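Local structure of probable leucine/isoleucine/valine-binding protein (Rhodopirellula baltica, 4KV7) at residues N133-A136 against S137-E140; R195-N199 against T200-E204; D254-Q257 against R258-D262. The protein probably binds branched-chain amino acids or related small ligands as a periplasmic solute-binding protein of the leucine-binding protein family. The protein carries 1 engineered substitution. All coordinates share one frame; numbering follows the deposited sequence.

Interaction 1. Residues N133-A136 against S137-E140; sequences NYRA and SYAE. With FMT (formic acid), chain B.
Glu140 folds back over Ala136, its OE1 lying 3.3 Å from Ala136 CA, and this is where the contact is tightest. The same oxygen takes the backbone N of Ser137 at 2.9 Å, on the anti side of the carboxylate and 22° out of its plane. In return Ser137 OG accepts from Glu140 N at 3.0 Å. These reciprocal bonds make a capping box, with Ser137 as N-cap of helix 138-151, after strand 131-132 and its loop. Gln355 NE2 also donates to Glu140 OE1, and Ser358 OG is hydrogen-bonded to OE2. The Arg135-Tyr138 side is looser: with CG between its backbone N and carbonyl carbon (chi1 57°), Arg135 brings NH2 within 3.8 Å of Tyr138 CE1, which comes to the edge of the guanidinium, and the two planes are 85° apart. The Arg135 charge is matched by Glu305, with Phe116 in a cation-pi contact. At the far end of the ring, Tyr138 OH gives a 2.6 Å hydrogen bond to O1 of a formic acid probably left from crystallisation, which Thr95 and Tyr68 also hold. A leucine in place of Tyr138 would probably leave O1 of the formic acid without this donor and open a gap beside Arg135 NH2.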
loop_
_atom_site.group_PDB
_atom_site.type_symbol
_atom_site.label_atom_id
_atom_site.label_comp_id
_atom_site.label_asym_id
_atom_site.label_seq_id
_atom_site.Cartn_x
_atom_site.Cartn_y
_atom_site.Cartn_z
ATOM N N ASN A 133 -2.165 -0.727 11.504
ATOM C CA ASN A 133 -2.375 -0.723 10.065
ATOM C C ASN A 133 -3.785 -0.319 9.677
ATOM O O ASN A 133 -4.744 -0.633 10.381
ATOM C CB ASN A 133 -2.100 -2.122 9.510
ATOM C CG ASN A 133 -0.728 -2.627 9.890
ATOM O OD1 ASN A 133 0.286 -2.054 9.485
ATOM N ND2 ASN A 133 -0.681 -3.713 10.664
ATOM N N TYR A 134 -3.901 0.371 8.543
ATOM C CA TYR A 134 -5.184 0.568 7.878
ATOM C C TYR A 134 -5.517 -0.601 6.936
ATOM O O TYR A 134 -6.587 -1.199 7.023
ATOM C CB TYR A 134 -5.235 1.914 7.096
ATOM C CG TYR A 134 -6.252 1.823 5.981
ATOM C CD1 TYR A 134 -7.608 1.769 6.267
ATOM C CD2 TYR A 134 -5.858 1.707 4.655
ATOM C CE1 TYR A 134 -8.554 1.602 5.265
ATOM C CE2 TYR A 134 -6.792 1.542 3.643
ATOM C CZ TYR A 134 -8.139 1.488 3.954
ATOM O OH TYR A 134 -9.095 1.310 2.970
ATOM N N ARG A 135 -4.602 -0.899 6.022
ATOM C CA ARG A 135 -4.926 -1.680 4.827
ATOM C C ARG A 135 -4.965 -3.182 5.028
ATOM O O ARG A 135 -4.285 -3.743 5.883
ATOM C CB ARG A 135 -3.944 -1.360 3.697
ATOM C CG ARG A 135 -2.477 -1.586 4.066
ATOM C CD ARG A 135 -1.635 -2.130 2.914
ATOM N NE ARG A 135 -1.489 -1.153 1.839
ATOM C CZ ARG A 135 -1.022 -1.424 0.630
ATOM N NH1 ARG A 135 -0.966 -0.463 -0.279
ATOM N NH2 ARG A 135 -0.621 -2.650 0.321
ATOM N N ALA A 136 -5.753 -3.830 4.176
ATOM C CA ALA A 136 -5.738 -5.276 4.029
ATOM C C ALA A 136 -4.333 -5.748 3.676
ATOM O O ALA A 136 -3.489 -4.971 3.210
ATOM C CB ALA A 136 -6.722 -5.687 2.939
ATOM N N SER A 137 -4.094 -7.033 3.885
ATOM C CA SER A 137 -2.778 -7.633 3.730
ATOM C C SER A 137 -2.552 -8.260 2.358
ATOM O O SER A 137 -3.498 -8.481 1.595
ATOM C CB SER A 137 -2.607 -8.720 4.783
ATOM O OG SER A 137 -3.416 -9.830 4.426
ATOM N N TYR A 138 -1.294 -8.588 2.063
ATOM C CA TYR A 138 -0.990 -9.321 0.831
ATOM C C TYR A 138 -1.621 -10.714 0.860
ATOM O O TYR A 138 -2.037 -11.224 -0.190
ATOM C CB TYR A 138 0.519 -9.424 0.546
ATOM C CG TYR A 138 1.205 -8.089 0.330
ATOM C CD1 TYR A 138 0.611 -7.082 -0.432
ATOM C CD2 TYR A 138 2.439 -7.837 0.896
ATOM C CE1 TYR A 138 1.241 -5.862 -0.626
ATOM C CE2 TYR A 138 3.079 -6.628 0.704
ATOM C CZ TYR A 138 2.468 -5.641 -0.052
ATOM O OH TYR A 138 3.040 -4.409 -0.233
ATOM N N ALA A 139 -1.679 -11.339 2.036
ATOM C CA ALA A 139 -2.360 -12.624 2.155
ATOM C C ALA A 139 -3.817 -12.487 1.711
ATOM O O ALA A 139 -4.344 -13.352 0.999
ATOM C CB ALA A 139 -2.282 -13.139 3.580
ATOM N N GLU A 140 -4.473 -11.417 2.145
ATOM C CA GLU A 140 -5.861 -11.181 1.756
ATOM C C GLU A 140 -6.020 -10.871 0.266
ATOM O O GLU A 140 -6.954 -11.345 -0.371
ATOM C CB GLU A 140 -6.478 -10.102 2.656
ATOM C CG GLU A 140 -6.654 -10.617 4.086
ATOM C CD GLU A 140 -6.875 -9.544 5.143
ATOM O OE1 GLU A 140 -6.408 -8.402 4.991
ATOM O OE2 GLU A 140 -7.511 -9.874 6.164
HETATM C C FMT B . 6.431 -3.855 -0.506
HETATM O O1 FMT B . 5.597 -4.191 0.347
HETATM O O2 FMT B . 7.633 -3.655 -0.291
#

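Interaction 2. Residues R195-N199 against T200-E204; sequences RYRRN and TSQVE
The carbonyl oxygen of Arg197 is gripped twice by one residue, Thr200, whose OG1 donates at 2.7 Å and whose backbone N donates at 3.1 Å. The second bond closes a type II beta turn from Arg197 to Thr200, by which the chain leaves strand 193-196, an outermost strand of its mixed sheet, and doubles back toward helix 204-211. Thr200 OG1 does double duty: while giving its proton to Arg197 O, it accepts from Gln202 N at 3.1 Å and 165°, an ST turn that shares Thr200 with the beta turn. With OG1 set between the backbone N and the carbonyl carbon (chi1 76°), one rotation serves both bonds. The other branch, CG2, lies over the centre of the Arg197 guanidinium, 3.4 Å from CZ, and the two side chains cross at about a right angle. Gln202 runs alongside Arg197, its amide plane nearly perpendicular to the guanidinium. On the buried side, Tyr196 CB meets Val203 CG1, and the Tyr196 ring meets that of Phe162, the planes about 20° apart, while its OH bonds to Thr225 N. The Arg198 guanidinium forms salt bridges with Glu69 and Asp166. Three waters fill in where the two arms do not bond directly. One accepts from Arg197 N and donates to Gln202 O; another donates to both Arg195 O and Gln202 O. The third, at the guanidinium edge, accepts from Arg197 NE at 3.0 Å and donates to Gln202 OE1 at 2.8 Å.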
loop_
_atom_site.group_PDB
_atom_site.type_symbol
_atom_site.label_atom_id
_atom_site.label_comp_id
_atom_site.label_asym_id
_atom_site.label_seq_id
_atom_site.Cartn_x
_atom_site.Cartn_y
_atom_site.Cartn_z
ATOM N N ARG A 195 11.665 -14.157 -10.471
ATOM C CA ARG A 195 12.028 -13.078 -9.548
ATOM C C ARG A 195 12.839 -11.988 -10.228
ATOM O O ARG A 195 13.444 -12.213 -11.272
ATOM C CB ARG A 195 12.869 -13.562 -8.354
ATOM C CG ARG A 195 12.723 -14.966 -7.838
ATOM C CD ARG A 195 11.570 -15.176 -6.892
ATOM N NE ARG A 195 11.244 -14.197 -5.843
ATOM C CZ ARG A 195 11.351 -14.440 -4.536
ATOM N NH1 ARG A 195 11.872 -15.579 -4.098
ATOM N NH2 ARG A 195 10.917 -13.551 -3.651
ATOM N N TYR A 196 12.873 -10.815 -9.609
ATOM C CA TYR A 196 13.751 -9.741 -10.054
ATOM C C TYR A 196 14.277 -8.994 -8.833
ATOM O O TYR A 196 13.638 -8.972 -7.786
ATOM C CB TYR A 196 13.003 -8.771 -10.986
ATOM C CG TYR A 196 12.035 -7.904 -10.229
ATOM C CD1 TYR A 196 10.734 -8.321 -9.995
ATOM C CD2 TYR A 196 12.436 -6.677 -9.711
ATOM C CE1 TYR A 196 9.852 -7.544 -9.264
ATOM C CE2 TYR A 196 11.571 -5.895 -8.966
ATOM C CZ TYR A 196 10.274 -6.332 -8.748
ATOM O OH TYR A 196 9.406 -5.540 -8.024
ATOM N N ARG A 197 15.420 -8.342 -8.981
ATOM C CA ARG A 197 16.033 -7.636 -7.863
ATOM C C ARG A 197 15.406 -6.256 -7.656
ATOM O O ARG A 197 15.224 -5.491 -8.619
ATOM C CB ARG A 197 17.548 -7.507 -8.082
ATOM C CG ARG A 197 18.253 -6.757 -6.958
ATOM C CD ARG A 197 19.760 -6.998 -6.919
ATOM N NE ARG A 197 20.497 -6.365 -8.008
ATOM C CZ ARG A 197 20.894 -5.098 -8.012
ATOM N NH1 ARG A 197 20.584 -4.304 -7.000
ATOM N NH2 ARG A 197 21.584 -4.622 -9.040
ATOM N N ARG A 198 15.084 -5.938 -6.402
ATOM C CA ARG A 198 14.485 -4.654 -6.036
ATOM C C ARG A 198 15.211 -3.461 -6.646
ATOM O O ARG A 198 16.438 -3.370 -6.614
ATOM C CB ARG A 198 14.456 -4.494 -4.518
ATOM C CG ARG A 198 13.809 -3.186 -4.068
ATOM C CD ARG A 198 13.770 -3.046 -2.541
ATOM N NE ARG A 198 15.105 -2.924 -1.965
ATOM C CZ ARG A 198 15.754 -3.880 -1.303
ATOM N NH1 ARG A 198 15.210 -5.074 -1.104
ATOM N NH2 ARG A 198 16.970 -3.637 -0.842
ATOM N N ASN A 199 14.414 -2.550 -7.193
ATOM C CA ASN A 199 14.888 -1.297 -7.769
ATOM C C ASN A 199 15.743 -1.468 -9.015
ATOM O O ASN A 199 16.433 -0.551 -9.420
ATOM C CB ASN A 199 15.532 -0.393 -6.711
ATOM C CG ASN A 199 14.498 0.210 -5.774
ATOM O OD1 ASN A 199 13.361 0.459 -6.176
ATOM N ND2 ASN A 199 14.879 0.425 -4.522
ATOM N N THR A 200 15.653 -2.632 -9.647
ATOM C CA THR A 200 16.239 -2.840 -10.964
ATOM C C THR A 200 15.131 -3.082 -11.973
ATOM O O THR A 200 13.965 -3.249 -11.607
ATOM C CB THR A 200 17.190 -4.070 -11.020
ATOM O OG1 THR A 200 16.429 -5.284 -11.053
ATOM C CG2 THR A 200 18.192 -4.080 -9.864
ATOM N N SER A 201 15.505 -3.125 -13.246
ATOM C CA SER A 201 14.594 -3.526 -14.314
ATOM C C SER A 201 14.994 -4.898 -14.863
ATOM O O SER A 201 14.646 -5.253 -15.994
ATOM C CB SER A 201 14.633 -2.509 -15.447
ATOM O OG SER A 201 15.908 -2.560 -16.054
ATOM N N GLN A 202 15.746 -5.657 -14.076
ATOM C CA GLN A 202 16.315 -6.905 -14.567
ATOM C C GLN A 202 15.324 -8.047 -14.437
ATOM O O GLN A 202 15.355 -8.810 -13.470
ATOM C CB GLN A 202 17.621 -7.199 -13.836
ATOM C CG GLN A 202 18.683 -6.141 -14.103
ATOM C CD GLN A 202 19.924 -6.329 -13.261
ATOM O OE1 GLN A 202 20.308 -7.456 -12.942
ATOM N NE2 GLN A 202 20.544 -5.222 -12.866
ATOM N N VAL A 203 14.431 -8.145 -15.417
ATOM C CA VAL A 203 13.303 -9.061 -15.329
ATOM C C VAL A 203 13.415 -10.254 -16.274
ATOM O O VAL A 203 12.551 -11.138 -16.256
ATOM C CB VAL A 203 11.978 -8.328 -15.592
ATOM C CG1 VAL A 203 11.827 -7.148 -14.637
ATOM C CG2 VAL A 203 11.890 -7.876 -17.044
ATOM N N GLU A 204 14.472 -10.283 -17.072
ATOM C CA GLU A 204 14.633 -11.288 -18.103
ATOM C C GLU A 204 14.688 -12.715 -17.552
ATOM O O GLU A 204 14.037 -13.628 -18.088
ATOM C CB GLU A 204 15.899 -10.986 -18.908
ATOM C CG GLU A 204 16.028 -9.519 -19.379
ATOM C CD GLU A 204 16.314 -8.518 -18.245
ATOM O OE1 GLU A 204 17.194 -8.781 -17.394
ATOM O OE2 GLU A 204 15.631 -7.475 -18.202
HETATM O O HOH W 1 14.767 -11.619 -13.510
HETATM O O HOH W 2 16.874 -9.277 -11.239
HETATM O O HOH W 3 21.486 -7.801 -10.427
#

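Interaction 3. Residues D254-Q257 against R258-D262; sequences DALQ and RSLGD
Contacts between successive turns of one helix make up this interaction, which spans almost all of helix 253-260 and its C-terminal exit; the helix is the link of a beta-alpha-beta unit between strands 244-247 and 268-271. Four i to i+4 backbone bonds run through it: Arg258 N to Asp254 O, Ser259 N to Ala255 O, Leu260 N to Leu256 O and Gly261 N to Gln257 O. The shortest, from Gly261 N to Gln257 O, measures 2.8 Å. Gly261 then leaves helical geometry with a positive phi of 57°, and the helix ends. On the buried side, Leu256 and Leu260 run alongside each other in the same direction, the CD1 atoms of Leu256 and Leu260 3.8 Å apart. Both leucines touch Ile267, and helix 226-238 covers this side through Ser230, near Leu256, and Arg234, near Leu260. The outer side is carried by Arg258, whose chain leaves with CG trans to the backbone N (chi1 -175°) and runs extended until a bend at chi3 lays the guanidinium back over the preceding turn. One face of that group rests on Ala255 CA, 3.4 Å above the plane and toward its rim, with NH2 3.6 Å from the same carbon and NH1 4.0 Å from Ala255 CB. The Asp254 carboxylate turns elsewhere, to Phe301 N, and its OD1 stays 6.3 Å from Arg258 NH2. At the helix end a water accepts from Gln257 NE2 at 3.0 Å and lies 2.6 Å from Gly261 O; Gln257 NE2 also bonds to Ser369 O. Since the guanidinium meets the turn with its flat face, its N-H groups, which lie in its plane, are not aimed at the turn beneath, and its ion pair with Glu32 is long and weak; the arginine therefore probably contributes more by covering the backbone than by pairing charge.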
loop_
_atom_site.group_PDB
_atom_site.type_symbol
_atom_site.label_atom_id
_atom_site.label_comp_id
_atom_site.label_asym_id
_atom_site.label_seq_id
_atom_site.Cartn_x
_atom_site.Cartn_y
_atom_site.Cartn_z
ATOM N N ASP A 254 -1.920 2.903 -11.117
ATOM C CA ASP A 254 -1.965 4.116 -11.921
ATOM C C ASP A 254 -0.648 4.339 -12.657
ATOM O O ASP A 254 -0.637 4.638 -13.849
ATOM C CB ASP A 254 -2.358 5.303 -11.052
ATOM C CG ASP A 254 -3.740 5.131 -10.459
ATOM O OD1 ASP A 254 -4.708 5.153 -11.242
ATOM O OD2 ASP A 254 -3.854 4.961 -9.221
ATOM N N ALA A 255 0.460 4.139 -11.956
ATOM C CA ALA A 255 1.769 4.244 -12.595
ATOM C C ALA A 255 1.973 3.148 -13.641
ATOM O O ALA A 255 2.583 3.375 -14.692
ATOM C CB ALA A 255 2.867 4.196 -11.565
ATOM N N LEU A 256 1.466 1.958 -13.355
ATOM C CA LEU A 256 1.573 0.846 -14.284
ATOM C C LEU A 256 0.839 1.152 -15.583
ATOM O O LEU A 256 1.371 0.939 -16.681
ATOM C CB LEU A 256 0.986 -0.402 -13.633
ATOM C CG LEU A 256 1.035 -1.688 -14.456
ATOM C CD1 LEU A 256 2.454 -2.233 -14.561
ATOM C CD2 LEU A 256 0.117 -2.728 -13.848
ATOM N N GLN A 257 -0.375 1.684 -15.473
ATOM C CA GLN A 257 -1.164 2.015 -16.652
ATOM C C GLN A 257 -0.498 3.118 -17.469
ATOM O O GLN A 257 -0.486 3.068 -18.700
ATOM C CB GLN A 257 -2.591 2.418 -16.269
ATOM C CG GLN A 257 -3.432 2.807 -17.484
ATOM C CD GLN A 257 -4.912 2.915 -17.183
ATOM O OE1 GLN A 257 -5.310 3.221 -16.057
ATOM N NE2 GLN A 257 -5.739 2.657 -18.194
ATOM N N ARG A 258 0.064 4.112 -16.788
ATOM C CA ARG A 258 0.738 5.215 -17.460
ATOM C C ARG A 258 1.942 4.713 -18.253
ATOM O O ARG A 258 2.191 5.167 -19.369
ATOM C CB ARG A 258 1.166 6.274 -16.437
ATOM C CG ARG A 258 1.779 7.540 -16.997
ATOM C CD ARG A 258 2.165 8.475 -15.850
ATOM N NE ARG A 258 1.329 8.247 -14.668
ATOM C CZ ARG A 258 1.794 7.925 -13.462
ATOM N NH1 ARG A 258 3.100 7.798 -13.258
ATOM N NH2 ARG A 258 0.951 7.732 -12.458
ATOM N N SER A 259 2.687 3.774 -17.684
ATOM C CA SER A 259 3.872 3.247 -18.350
ATOM C C SER A 259 3.518 2.370 -19.547
ATOM O O SER A 259 4.167 2.441 -20.591
ATOM C CB SER A 259 4.724 2.452 -17.360
ATOM O OG SER A 259 5.839 1.879 -18.029
ATOM N N LEU A 260 2.491 1.541 -19.392
ATOM C CA LEU A 260 2.165 0.544 -20.406
ATOM C C LEU A 260 1.212 1.012 -21.489
ATOM O O LEU A 260 1.190 0.439 -22.580
ATOM C CB LEU A 260 1.568 -0.700 -19.751
ATOM C CG LEU A 260 2.558 -1.613 -19.042
ATOM C CD1 LEU A 260 1.803 -2.702 -18.302
ATOM C CD2 LEU A 260 3.529 -2.213 -20.039
ATOM N N GLY A 261 0.414 2.036 -21.194
ATOM C CA GLY A 261 -0.607 2.485 -22.125
ATOM C C GLY A 261 -1.576 1.372 -22.485
ATOM O O GLY A 261 -2.095 0.687 -21.602
ATOM N N ASP A 262 -1.799 1.174 -23.782
ATOM C CA ASP A 262 -2.710 0.141 -24.280
ATOM C C ASP A 262 -2.360 -1.267 -23.791
ATOM O O ASP A 262 -3.223 -2.139 -23.715
ATOM C CB ASP A 262 -2.740 0.149 -25.815
ATOM C CG ASP A 262 -3.277 1.449 -26.382
ATOM O OD1 ASP A 262 -4.135 2.071 -25.722
ATOM O OD2 ASP A 262 -2.842 1.844 -27.485
HETATM O O HOH W 4 -4.369 1.244 -20.438
#

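Interaction 1 is the buried one of the three, near the centre of the chain, whereas interactions 2 and 3 are partly buried and lie about 20 and 18 Å from that centre. Each concerns a place where regular structure begins or ends: a helix start in interaction 1, the exit from a strand in interaction 2, a helix end in interaction 3. A serine-glutamate capping box does the work in the first, a threonine and bridging waters in the second, main-chain bonds and leucine packing in the third. Interactions 2 and 3 both reach helix 226-238, through different residues, with their centres 18 Å apart; none of the three touches another.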